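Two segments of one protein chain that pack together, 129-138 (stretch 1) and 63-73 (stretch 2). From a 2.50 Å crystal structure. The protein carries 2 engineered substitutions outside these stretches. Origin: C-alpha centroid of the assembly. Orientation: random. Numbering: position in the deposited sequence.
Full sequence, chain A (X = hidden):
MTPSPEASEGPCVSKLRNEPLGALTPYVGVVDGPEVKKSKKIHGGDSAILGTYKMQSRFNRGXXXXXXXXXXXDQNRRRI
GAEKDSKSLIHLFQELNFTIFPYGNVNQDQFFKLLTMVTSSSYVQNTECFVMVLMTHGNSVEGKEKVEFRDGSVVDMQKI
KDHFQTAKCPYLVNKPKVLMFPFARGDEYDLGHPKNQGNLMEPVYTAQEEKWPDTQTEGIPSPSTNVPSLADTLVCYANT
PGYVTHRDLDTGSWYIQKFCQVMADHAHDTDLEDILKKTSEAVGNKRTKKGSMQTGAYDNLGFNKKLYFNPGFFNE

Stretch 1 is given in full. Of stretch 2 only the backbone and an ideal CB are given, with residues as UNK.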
ATOM      1  N   CYS A 129     -11.349   5.531   1.960  1.00 34.68           N
ATOM      2  CA  CYS A 129     -10.421   4.479   1.547  1.00 35.11           C
ATOM      3  C   CYS A 129      -9.176   4.362   2.436  1.00 34.85           C
ATOM      4  O   CYS A 129      -8.634   5.368   2.906  1.00 35.22           O
ATOM      5  CB  CYS A 129     -10.000   4.756   0.092  1.00 33.48           C
ATOM      6  SG  CYS A 129      -8.749   3.660  -0.609  1.00 34.50           S
ATOM      7  N   PHE A 130      -8.717   3.134   2.663  1.00 33.60           N
ATOM      8  CA  PHE A 130      -7.532   2.934   3.488  1.00 32.67           C
ATOM      9  C   PHE A 130      -6.417   2.199   2.751  1.00 31.91           C
ATOM     10  O   PHE A 130      -6.625   1.120   2.201  1.00 34.08           O
ATOM     11  CB  PHE A 130      -7.875   2.146   4.749  1.00 33.08           C
ATOM     12  CG  PHE A 130      -6.698   1.918   5.648  1.00 33.25           C
ATOM     13  CD1 PHE A 130      -6.317   2.887   6.574  1.00 31.93           C
ATOM     14  CD2 PHE A 130      -5.921   0.770   5.519  1.00 33.35           C
ATOM     15  CE1 PHE A 130      -5.177   2.718   7.358  1.00 32.39           C
ATOM     16  CE2 PHE A 130      -4.772   0.588   6.301  1.00 33.94           C
ATOM     17  CZ  PHE A 130      -4.399   1.563   7.218  1.00 35.04           C
ATOM     18  N   VAL A 131      -5.228   2.787   2.747  1.00 33.34           N
ATOM     19  CA  VAL A 131      -4.076   2.167   2.106  1.00 32.45           C
ATOM     20  C   VAL A 131      -2.912   2.164   3.079  1.00 34.59           C
ATOM     21  O   VAL A 131      -2.557   3.199   3.646  1.00 34.04           O
ATOM     22  CB  VAL A 131      -3.628   2.927   0.837  1.00 32.84           C
ATOM     23  CG1 VAL A 131      -2.356   2.300   0.281  1.00 32.48           C
ATOM     24  CG2 VAL A 131      -4.726   2.880  -0.221  1.00 34.51           C
ATOM     25  N   MET A 132      -2.333   0.992   3.306  1.00 35.40           N
ATOM     26  CA  MET A 132      -1.173   0.913   4.181  1.00 40.48           C
ATOM     27  C   MET A 132      -0.023   0.389   3.337  1.00 41.46           C
ATOM     28  O   MET A 132      -0.203  -0.534   2.536  1.00 40.62           O
ATOM     29  CB  MET A 132      -1.406  -0.042   5.363  1.00 42.65           C
ATOM     30  CG  MET A 132      -0.141  -0.254   6.227  1.00 44.04           C
ATOM     31  SD  MET A 132      -0.222  -1.581   7.488  1.00 45.43           S
ATOM     32  CE  MET A 132      -0.187  -3.041   6.467  1.00 42.50           C
ATOM     33  N   VAL A 133       1.147   1.002   3.479  1.00 41.97           N
ATOM     34  CA  VAL A 133       2.313   0.532   2.754  1.00 42.34           C
ATOM     35  C   VAL A 133       3.410   0.299   3.776  1.00 43.33           C
ATOM     36  O   VAL A 133       3.902   1.240   4.402  1.00 45.27           O
ATOM     37  CB  VAL A 133       2.812   1.538   1.697  1.00 43.07           C
ATOM     38  CG1 VAL A 133       4.003   0.948   0.961  1.00 42.96           C
ATOM     39  CG2 VAL A 133       1.704   1.851   0.700  1.00 41.37           C
ATOM     40  N   LEU A 134       3.760  -0.969   3.964  1.00 42.53           N
ATOM     41  CA  LEU A 134       4.801  -1.345   4.905  1.00 42.91           C
ATOM     42  C   LEU A 134       6.014  -1.773   4.104  1.00 43.63           C
ATOM     43  O   LEU A 134       5.954  -2.728   3.329  1.00 45.46           O
ATOM     44  CB  LEU A 134       4.335  -2.495   5.801  1.00 40.22           C
ATOM     45  CG  LEU A 134       5.378  -3.104   6.747  1.00 40.59           C
ATOM     46  CD1 LEU A 134       5.900  -2.034   7.704  1.00 39.76           C
ATOM     47  CD2 LEU A 134       4.760  -4.252   7.525  1.00 39.13           C
ATOM     48  N   MET A 135       7.113  -1.053   4.281  1.00 45.66           N
ATOM     49  CA  MET A 135       8.339  -1.371   3.568  1.00 49.59           C
ATOM     50  C   MET A 135       9.423  -1.797   4.540  1.00 51.99           C
ATOM     51  O   MET A 135       9.925  -0.989   5.317  1.00 50.13           O
ATOM     52  CB  MET A 135       8.789  -0.158   2.755  1.00 48.27           C
ATOM     53  CG  MET A 135       7.785   0.206   1.692  1.00 48.40           C
ATOM     54  SD  MET A 135       8.046   1.811   0.977  1.00 50.80           S
ATOM     55  CE  MET A 135       7.547   2.873   2.363  1.00 47.85           C
ATOM     56  N   THR A 136       9.764  -3.081   4.494  1.00 55.44           N
ATOM     57  CA  THR A 136      10.786  -3.654   5.361  1.00 60.85           C
ATOM     58  C   THR A 136      11.321  -4.942   4.729  1.00 65.58           C
ATOM     59  O   THR A 136      11.115  -5.191   3.545  1.00 68.46           O
ATOM     60  CB  THR A 136      10.197  -3.984   6.738  1.00 61.62           C
ATOM     61  OG1 THR A 136      11.213  -4.536   7.584  1.00 60.21           O
ATOM     62  CG2 THR A 136       9.074  -4.988   6.587  1.00 60.38           C
ATOM     63  N   HIS A 137      12.013  -5.753   5.522  1.00 69.97           N
ATOM     64  CA  HIS A 137      12.549  -7.021   5.042  1.00 70.21           C
ATOM     65  C   HIS A 137      11.577  -8.135   5.428  1.00 69.57           C
ATOM     66  O   HIS A 137      10.956  -8.087   6.492  1.00 67.24           O
ATOM     67  CB  HIS A 137      13.919  -7.296   5.667  1.00 73.55           C
ATOM     68  CG  HIS A 137      14.992  -6.350   5.220  1.00 78.18           C
ATOM     69  ND1 HIS A 137      15.244  -6.085   3.891  1.00 80.59           N
ATOM     70  CD2 HIS A 137      15.908  -5.643   5.923  1.00 80.09           C
ATOM     71  CE1 HIS A 137      16.269  -5.256   3.795  1.00 81.23           C
ATOM     72  NE2 HIS A 137      16.690  -4.973   5.014  1.00 81.50           N
ATOM     73  N   GLY A 138      11.448  -9.134   4.559  1.00 73.83           N
ATOM     74  CA  GLY A 138      10.546 -10.242   4.831  1.00 81.27           C
ATOM     75  C   GLY A 138      11.230 -11.596   4.805  1.00 90.28           C
ATOM     76  O   GLY A 138      12.133 -11.836   4.002  1.00 86.28           O
ATOM     77  N   UNK A  63      -6.937   7.528   3.618  1.00 30.70           N
ATOM     78  CA  UNK A  63      -5.924   7.590   4.659  1.00 30.96           C
ATOM     79  C   UNK A  63      -4.812   6.615   4.276  1.00 34.40           C
ATOM     80  O   UNK A  63      -5.072   5.452   3.946  1.00 30.34           O
ATOM     81  CB  UNK A  63      -6.510   7.261   6.033  1.00 30.96           C
ATOM     82  N   UNK A  64      -3.578   7.096   4.313  1.00 33.93           N
ATOM     83  CA  UNK A  64      -2.428   6.265   4.001  1.00 36.74           C
ATOM     84  C   UNK A  64      -1.556   6.100   5.233  1.00 39.95           C
ATOM     85  O   UNK A  64      -1.145   7.081   5.857  1.00 40.72           O
ATOM     86  CB  UNK A  64      -1.621   6.865   2.848  1.00 36.74           C
ATOM     87  N   UNK A  65      -1.288   4.854   5.593  1.00 40.34           N
ATOM     88  CA  UNK A  65      -0.405   4.573   6.717  1.00 39.50           C
ATOM     89  C   UNK A  65       0.863   4.090   6.037  1.00 40.07           C
ATOM     90  O   UNK A  65       0.876   3.007   5.449  1.00 40.64           O
ATOM     91  CB  UNK A  65      -0.982   3.556   7.704  1.00 39.50           C
ATOM     92  N   UNK A  66       1.917   4.899   6.084  1.00 42.51           N
ATOM     93  CA  UNK A  66       3.169   4.520   5.449  1.00 42.61           C
ATOM     94  C   UNK A  66       4.248   4.247   6.480  1.00 41.81           C
ATOM     95  O   UNK A  66       4.606   5.128   7.254  1.00 42.93           O
ATOM     96  CB  UNK A  66       3.630   5.614   4.483  1.00 42.61           C
ATOM     97  N   UNK A  67       4.763   3.025   6.491  1.00 41.20           N
ATOM     98  CA  UNK A  67       5.812   2.655   7.430  1.00 43.90           C
ATOM     99  C   UNK A  67       7.042   2.151   6.663  1.00 46.53           C
ATOM    100  O   UNK A  67       7.032   1.059   6.099  1.00 47.19           O
ATOM    101  CB  UNK A  67       5.309   1.591   8.407  1.00 43.90           C
ATOM    102  N   UNK A  68       8.091   2.965   6.634  1.00 49.14           N
ATOM    103  CA  UNK A  68       9.322   2.620   5.932  1.00 53.21           C
ATOM    104  C   UNK A  68      10.446   2.338   6.940  1.00 56.58           C
ATOM    105  O   UNK A  68      11.082   3.265   7.447  1.00 57.34           O
ATOM    106  CB  UNK A  68       9.726   3.745   4.977  1.00 53.21           C
ATOM    107  N   UNK A  69      10.673   1.060   7.234  1.00 59.33           N
ATOM    108  CA  UNK A  69      11.719   0.647   8.173  1.00 62.55           C
ATOM    109  C   UNK A  69      13.032   0.510   7.401  1.00 66.24           C
ATOM    110  O   UNK A  69      13.102  -0.227   6.416  1.00 66.92           O
ATOM    111  CB  UNK A  69      11.353  -0.664   8.871  1.00 62.55           C
ATOM    112  N   UNK A  70      14.077   1.201   7.839  1.00 71.23           N
ATOM    113  CA  UNK A  70      15.334   1.118   7.110  1.00 78.13           C
ATOM    114  C   UNK A  70      16.591   0.904   7.937  1.00 74.15           C
ATOM    115  O   UNK A  70      17.697   1.030   7.422  1.00 72.08           O
ATOM    116  CB  UNK A  70      15.510   2.402   6.297  1.00 78.13           C
ATOM    117  N   UNK A  71      16.425   0.570   9.211  1.00 73.18           N
ATOM    118  CA  UNK A  71      17.573   0.328  10.078  1.00 75.56           C
ATOM    119  C   UNK A  71      17.377  -0.952  10.871  1.00 78.22           C
ATOM    120  O   UNK A  71      16.322  -1.175  11.468  1.00 76.05           O
ATOM    121  CB  UNK A  71      17.796   1.510  11.024  1.00 75.56           C
ATOM    122  N   UNK A  72      18.406  -1.791  10.874  1.00 81.84           N
ATOM    123  CA  UNK A  72      18.350  -3.068  11.568  1.00 88.02           C
ATOM    124  C   UNK A  72      19.587  -3.285  12.448  1.00 95.13           C
ATOM    125  O   UNK A  72      20.483  -2.436  12.474  1.00 94.06           O
ATOM    126  CB  UNK A  72      18.216  -4.208  10.556  1.00 88.02           C
ATOM    127  N   UNK A  73      19.647  -4.417  13.187  1.00 98.18           N
ATOM    128  CA  UNK A  73      20.760  -4.765  14.072  1.00100.28           C
ATOM    129  C   UNK A  73      22.082  -4.072  13.781  1.00100.57           C
ATOM    130  O   UNK A  73      22.711  -3.525  14.687  1.00107.84           O
ATOM    131  CB  UNK A  73      20.986  -6.277  14.012  1.00100.28           C
TER

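Positions 63 to 68 form a strand running parallel to strand 130-135, their axes 4.6 Å apart at closest. Amide and carbonyl groups of 63, 65 and 67 point at stretch 1, so the backbone ladder depends little on side-chain identity; the side chains alternate between the two faces of the sheet.

At 63 the backbone N donates to Cys-129 O (2.8 Å), and the ideal CB lies 4.4 Å from Phe-130 CD1, on the face that carries the Phe-130 ring. The extended backbone (phi/psi -124/130) favours a beta-branched or other apolar residue. The residue is Val-63, whose CG1 approaches Phe-130 CD1 at 4.2 Å.

Position 64 turns to the opposite face, beside Val-131 and Val-133. Its CB is 3.9 Å from Val-131 O, but the methyl groups beyond invite an aliphatic chain; valine, isoleucine, leucine or methionine would be reasonable. Leu-64 places CD1 3.9 Å from Val-131 CG1 and 4.0 Å from Val-133 CG2, touching both valines with one methyl.

Position 65 returns to the face of Phe-130 and Met-132. Its CB is 4.0 Å from Phe-130 CZ and 4.2 Å from Met-132 CG, an apolar setting suited to leucine, isoleucine or methionine. Leu-65 sets CD2 3.8 Å from Met-132 CG, while its N donates to Val-131 O and its O accepts from Val-133 N.

At 66, on the face of Val-133 and Met-135, the CB sits 5.2 Å from Met-135 CE. That gap leaves room for a longer apolar chain, though a smaller one is not excluded. Met-66 brings CG to 4.3 Å from Val-133 CB and SD to 3.8 Å from Met-135 CE.

Position 67 faces Leu-134, whose CD1 is already 3.7 Å from the CB, so a compact apolar residue, particularly a beta-branched one, fits readily. Val-67 packs CG1 3.5 Å from Leu-134 CD1.

At 68 the CB is just 3.5 Å from Met-135 CE. Contact with that methyl suits an apolar group, yet stretch 1 alone does not settle the choice. The residue is Asn-68: its CG also lies 3.5 Å from Met-135 CE, and its amide group is hydrogen-bonded elsewhere in the structure.

The strand has ended by 69, but the N of position 69 still donates to Met-135 O (2.9 Å). The ideal CB of position 69 points sideways, 4.1 Å from Thr-136 OG1; an aliphatic or small polar residue could serve. Ile-69 extends CD1 to 4.3 Å from Leu-134 CD1.

Positions 70 and 71 point away from stretch 1 and are little constrained by it; they are Met-70 and Asp-71.

At 72 the CB points back toward stretch 1, but 5.4 Å separates it from His-137 CD2. A long side chain is needed, and an aromatic one with a polar tip could meet both the imidazole and the Thr-136 hydroxyl. Tyr-72 does so: His-137 CD2 lies over one ring face, 3.3 Å from Tyr-72 CE1, and Tyr-72 OH donates to Thr-136 OG1 at 2.7 Å.

Position 73, out of reach, is Pro-73.

Stretch 2, residues 63-73: VLLMVNIMDYP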
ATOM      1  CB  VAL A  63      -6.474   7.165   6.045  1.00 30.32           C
ATOM      2  CG1 VAL A  63      -5.314   6.940   7.009  1.00 32.09           C
ATOM      3  CG2 VAL A  63      -7.421   8.241   6.616  1.00 27.77           C
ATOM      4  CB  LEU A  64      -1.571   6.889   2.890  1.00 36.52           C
ATOM      5  CG  LEU A  64      -0.149   6.306   2.819  1.00 36.27           C
ATOM      6  CD1 LEU A  64      -0.233   4.848   2.419  1.00 34.25           C
ATOM      7  CD2 LEU A  64       0.715   7.080   1.818  1.00 37.95           C
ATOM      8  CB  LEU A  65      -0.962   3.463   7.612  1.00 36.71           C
ATOM      9  CG  LEU A  65       0.068   2.927   8.622  1.00 33.88           C
ATOM     10  CD1 LEU A  65       0.497   4.056   9.558  1.00 30.92           C
ATOM     11  CD2 LEU A  65      -0.521   1.769   9.412  1.00 29.49           C
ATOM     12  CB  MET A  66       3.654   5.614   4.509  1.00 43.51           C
ATOM     13  CG  MET A  66       4.561   5.083   3.422  1.00 50.16           C
ATOM     14  SD  MET A  66       5.875   6.201   2.970  1.00 52.07           S
ATOM     15  CE  MET A  66       4.974   7.520   2.230  1.00 58.38           C
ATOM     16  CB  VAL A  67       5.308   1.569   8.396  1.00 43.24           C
ATOM     17  CG1 VAL A  67       6.446   1.074   9.270  1.00 43.72           C
ATOM     18  CG2 VAL A  67       4.173   2.124   9.246  1.00 41.57           C
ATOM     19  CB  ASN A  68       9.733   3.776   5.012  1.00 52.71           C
ATOM     20  CG  ASN A  68      10.625   3.329   3.864  1.00 53.36           C
ATOM     21  OD1 ASN A  68      11.139   2.210   3.857  1.00 54.28           O
ATOM     22  ND2 ASN A  68      10.816   4.211   2.887  1.00 52.98           N
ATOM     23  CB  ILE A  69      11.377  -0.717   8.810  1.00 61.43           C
ATOM     24  CG1 ILE A  69      10.000  -0.648   9.473  1.00 60.42           C
ATOM     25  CG2 ILE A  69      12.440  -1.107   9.822  1.00 60.12           C
ATOM     26  CD1 ILE A  69       9.547  -1.958  10.072  1.00 60.29           C
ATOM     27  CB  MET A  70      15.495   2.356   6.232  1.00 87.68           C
ATOM     28  CG  MET A  70      15.315   3.663   6.968  1.00101.84           C
ATOM     29  SD  MET A  70      15.235   5.028   5.807  1.00110.82           S
ATOM     30  CE  MET A  70      16.978   5.214   5.405  1.00116.13           C
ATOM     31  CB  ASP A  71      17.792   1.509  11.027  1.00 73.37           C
ATOM     32  CG  ASP A  71      18.457   2.694  10.341  1.00 73.60           C
ATOM     33  OD1 ASP A  71      18.537   3.771  10.967  1.00 74.96           O
ATOM     34  OD2 ASP A  71      18.909   2.554   9.184  1.00 72.21           O
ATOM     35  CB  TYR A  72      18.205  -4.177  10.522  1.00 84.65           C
ATOM     36  CG  TYR A  72      16.992  -3.981   9.642  1.00 81.06           C
ATOM     37  CD1 TYR A  72      17.050  -3.172   8.505  1.00 79.30           C
ATOM     38  CD2 TYR A  72      15.762  -4.545   9.987  1.00 79.23           C
ATOM     39  CE1 TYR A  72      15.907  -2.925   7.739  1.00 76.34           C
ATOM     40  CE2 TYR A  72      14.617  -4.306   9.230  1.00 76.21           C
ATOM     41  CZ  TYR A  72      14.695  -3.496   8.111  1.00 75.62           C
ATOM     42  OH  TYR A  72      13.560  -3.251   7.374  1.00 74.72           O
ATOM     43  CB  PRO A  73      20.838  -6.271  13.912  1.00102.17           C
ATOM     44  CG  PRO A  73      19.391  -6.629  13.961  1.00 99.80           C
ATOM     45  CD  PRO A  73      18.705  -5.551  13.113  1.00 99.54           C
TER
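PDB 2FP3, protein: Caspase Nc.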